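Side-chain contact in terminase, small subunit (Thermus phage G20c, PDB 6EJQ), which probably recognises the viral packaging initiation site on DNA and regulates the ATPase of the large terminase subunit, assembling as a nine-membered ring: residues Leu13-Leu18 / Ala26-Leu31. Residues are numbered along the deposited sequence; the frame is centred on the assembly and turned at random.
Sequences LKLYLL and AQTLSL
L15 and L29 meet through one methyl group each, CD1 of L15 lying 3.7 Å from CD2 of L29, and the two branched side chains pass alongside each other, running in opposite senses. A second, looser touch comes from T28, whose methyl CG2 stands 4.4 Å from CD1 of L15. A single leucine methyl on helix 4-17 is thus the point at which two neighbouring residues of helix 22-33 are met. The backbones stay well apart, with the CA atoms of L15 and T28 separated by 9.5 Å, and the distance is bridged by the lengths of the side chains. Both leucines send CG anti to the carbonyl carbon (chi1 -66° in L15, -58° in L29), but they meet with different branches: the chain of L15 runs on through CD1, anti to CA, while L29 uses CD2, the branch bent back beside CA.

The other groups around these leucines are mostly apolar as well. L15 also packs on I25 and on F20 in the turn joining the helices, while L29 lies against F8, R11 and V12, which precede L15 on helix 4-17 by about one to two turns. The hydroxyl OG1 of T28 is hydrogen-bonded to the carbonyl O of E24 in its own helix, and it is the methyl CG2 that faces L15. Y16 turns to L46 and R50 of helix 39-53, the third helix of this small helix-turn-helix-class N-terminal domain, and L18 packs on I75 of a neighbouring subunit.

The contact illustrates one point at which helix 4-17 and helix 22-33 pack: no hydrogen bond or salt bridge crosses between the two segments, and only 85 Å² is buried in total. T28 lies at the partly exposed margin, whereas both leucines are buried, and cohesion between them rests on van der Waals contact and the exclusion of water from their methyls.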
loop_
_atom_site.group_PDB
_atom_site.type_symbol
_atom_site.label_atom_id
_atom_site.label_comp_id
_atom_site.label_asym_id
_atom_site.label_seq_id
_atom_site.Cartn_x
_atom_site.Cartn_y
_atom_site.Cartn_z
ATOM N N LEU B 13 20.239 -32.367 -5.151
ATOM C CA LEU B 13 19.489 -31.485 -4.255
ATOM C C LEU B 13 18.954 -30.241 -4.984
ATOM O O LEU B 13 17.791 -29.881 -4.819
ATOM C CB LEU B 13 20.376 -31.054 -3.077
ATOM C CG LEU B 13 19.770 -30.151 -2.001
ATOM C CD1 LEU B 13 18.548 -30.796 -1.368
ATOM C CD2 LEU B 13 20.817 -29.855 -0.948
ATOM N N LYS B 14 19.804 -29.616 -5.797
ATOM C CA LYS B 14 19.432 -28.435 -6.564
ATOM C C LYS B 14 18.229 -28.717 -7.448
ATOM O O LYS B 14 17.239 -27.994 -7.391
ATOM C CB LYS B 14 20.592 -27.955 -7.431
ATOM C CG LYS B 14 20.319 -26.651 -8.160
ATOM C CD LYS B 14 21.478 -26.249 -9.059
ATOM C CE LYS B 14 21.145 -24.992 -9.844
ATOM N NZ LYS B 14 22.101 -24.714 -10.952
ATOM N N LEU B 15 18.311 -29.771 -8.254
ATOM C CA LEU B 15 17.242 -30.087 -9.195
ATOM C C LEU B 15 15.949 -30.424 -8.460
ATOM O O LEU B 15 14.870 -30.029 -8.898
ATOM C CB LEU B 15 17.644 -31.222 -10.129
ATOM C CG LEU B 15 18.786 -30.924 -11.101
ATOM C CD1 LEU B 15 19.189 -32.202 -11.832
ATOM C CD2 LEU B 15 18.409 -29.838 -12.093
ATOM N N TYR B 16 16.060 -31.131 -7.340
ATOM C CA TYR B 16 14.909 -31.379 -6.493
ATOM C C TYR B 16 14.258 -30.059 -6.027
ATOM O O TYR B 16 13.041 -29.919 -6.095
ATOM C CB TYR B 16 15.273 -32.247 -5.285
ATOM C CG TYR B 16 14.103 -32.422 -4.353
ATOM C CD1 TYR B 16 13.030 -33.249 -4.702
ATOM C CD2 TYR B 16 14.037 -31.728 -3.144
ATOM C CE1 TYR B 16 11.935 -33.399 -3.860
ATOM C CE2 TYR B 16 12.947 -31.861 -2.299
ATOM C CZ TYR B 16 11.899 -32.693 -2.660
ATOM O OH TYR B 16 10.822 -32.824 -1.808
ATOM N N LEU B 17 15.074 -29.104 -5.581
ATOM C CA LEU B 17 14.583 -27.823 -5.067
ATOM C C LEU B 17 14.052 -26.891 -6.157
ATOM O O LEU B 17 13.303 -25.952 -5.863
ATOM C CB LEU B 17 15.670 -27.121 -4.238
ATOM C CG LEU B 17 16.037 -27.791 -2.912
ATOM C CD1 LEU B 17 17.143 -27.022 -2.213
ATOM C CD2 LEU B 17 14.836 -27.930 -1.990
ATOM N N LEU B 18 14.436 -27.154 -7.403
ATOM C CA LEU B 18 13.856 -26.490 -8.567
ATOM C C LEU B 18 12.611 -27.194 -9.130
ATOM O O LEU B 18 12.080 -26.771 -10.159
ATOM C CB LEU B 18 14.917 -26.311 -9.660
ATOM C CG LEU B 18 16.090 -25.398 -9.277
ATOM C CD1 LEU B 18 17.139 -25.388 -10.380
ATOM C CD2 LEU B 18 15.618 -23.977 -8.972
ATOM N N ALA B 26 17.328 -38.431 -11.907
ATOM C CA ALA B 26 18.093 -39.629 -12.214
ATOM C C ALA B 26 18.464 -39.714 -13.693
ATOM O O ALA B 26 19.629 -39.911 -14.024
ATOM C CB ALA B 26 17.319 -40.862 -11.792
ATOM N N GLN B 27 17.480 -39.533 -14.574
ATOM C CA GLN B 27 17.724 -39.541 -16.027
ATOM C C GLN B 27 18.697 -38.438 -16.476
ATOM O O GLN B 27 19.513 -38.653 -17.375
ATOM C CB GLN B 27 16.405 -39.416 -16.807
ATOM C CG GLN B 27 15.483 -40.625 -16.711
ATOM C CD GLN B 27 14.087 -40.347 -17.270
ATOM O OE1 GLN B 27 13.800 -40.637 -18.433
ATOM N NE2 GLN B 27 13.219 -39.772 -16.443
ATOM N N THR B 28 18.611 -37.273 -15.838
ATOM C CA THR B 28 19.424 -36.113 -16.196
ATOM C C THR B 28 20.887 -36.279 -15.787
ATOM O O THR B 28 21.793 -36.003 -16.584
ATOM C CB THR B 28 18.862 -34.821 -15.554
ATOM O OG1 THR B 28 17.503 -34.641 -15.968
ATOM C CG2 THR B 28 19.674 -33.585 -15.957
ATOM N N LEU B 29 21.112 -36.707 -14.546
ATOM C CA LEU B 29 22.470 -36.810 -13.993
ATOM C C LEU B 29 23.262 -38.024 -14.484
ATOM O O LEU B 29 24.483 -38.008 -14.449
ATOM C CB LEU B 29 22.426 -36.807 -12.466
ATOM C CG LEU B 29 21.771 -35.600 -11.793
ATOM C CD1 LEU B 29 22.145 -35.599 -10.326
ATOM C CD2 LEU B 29 22.147 -34.270 -12.431
ATOM N N SER B 30 22.572 -39.070 -14.926
ATOM C CA SER B 30 23.210 -40.175 -15.639
ATOM C C SER B 30 24.179 -39.693 -16.733
ATOM O O SER B 30 25.222 -40.311 -16.944
ATOM C CB SER B 30 22.153 -41.115 -16.230
ATOM O OG SER B 30 21.519 -41.876 -15.207
ATOM N N LEU B 31 23.837 -38.583 -17.392
ATOM C CA LEU B 31 24.739 -37.894 -18.320
ATOM C C LEU B 31 26.012 -37.403 -17.635
ATOM O O LEU B 31 27.116 -37.726 -18.078
ATOM C CB LEU B 31 24.034 -36.696 -18.975
ATOM C CG LEU B 31 24.752 -36.056 -20.171
ATOM C CD1 LEU B 31 24.499 -36.882 -21.422
ATOM C CD2 LEU B 31 24.309 -34.616 -20.385
#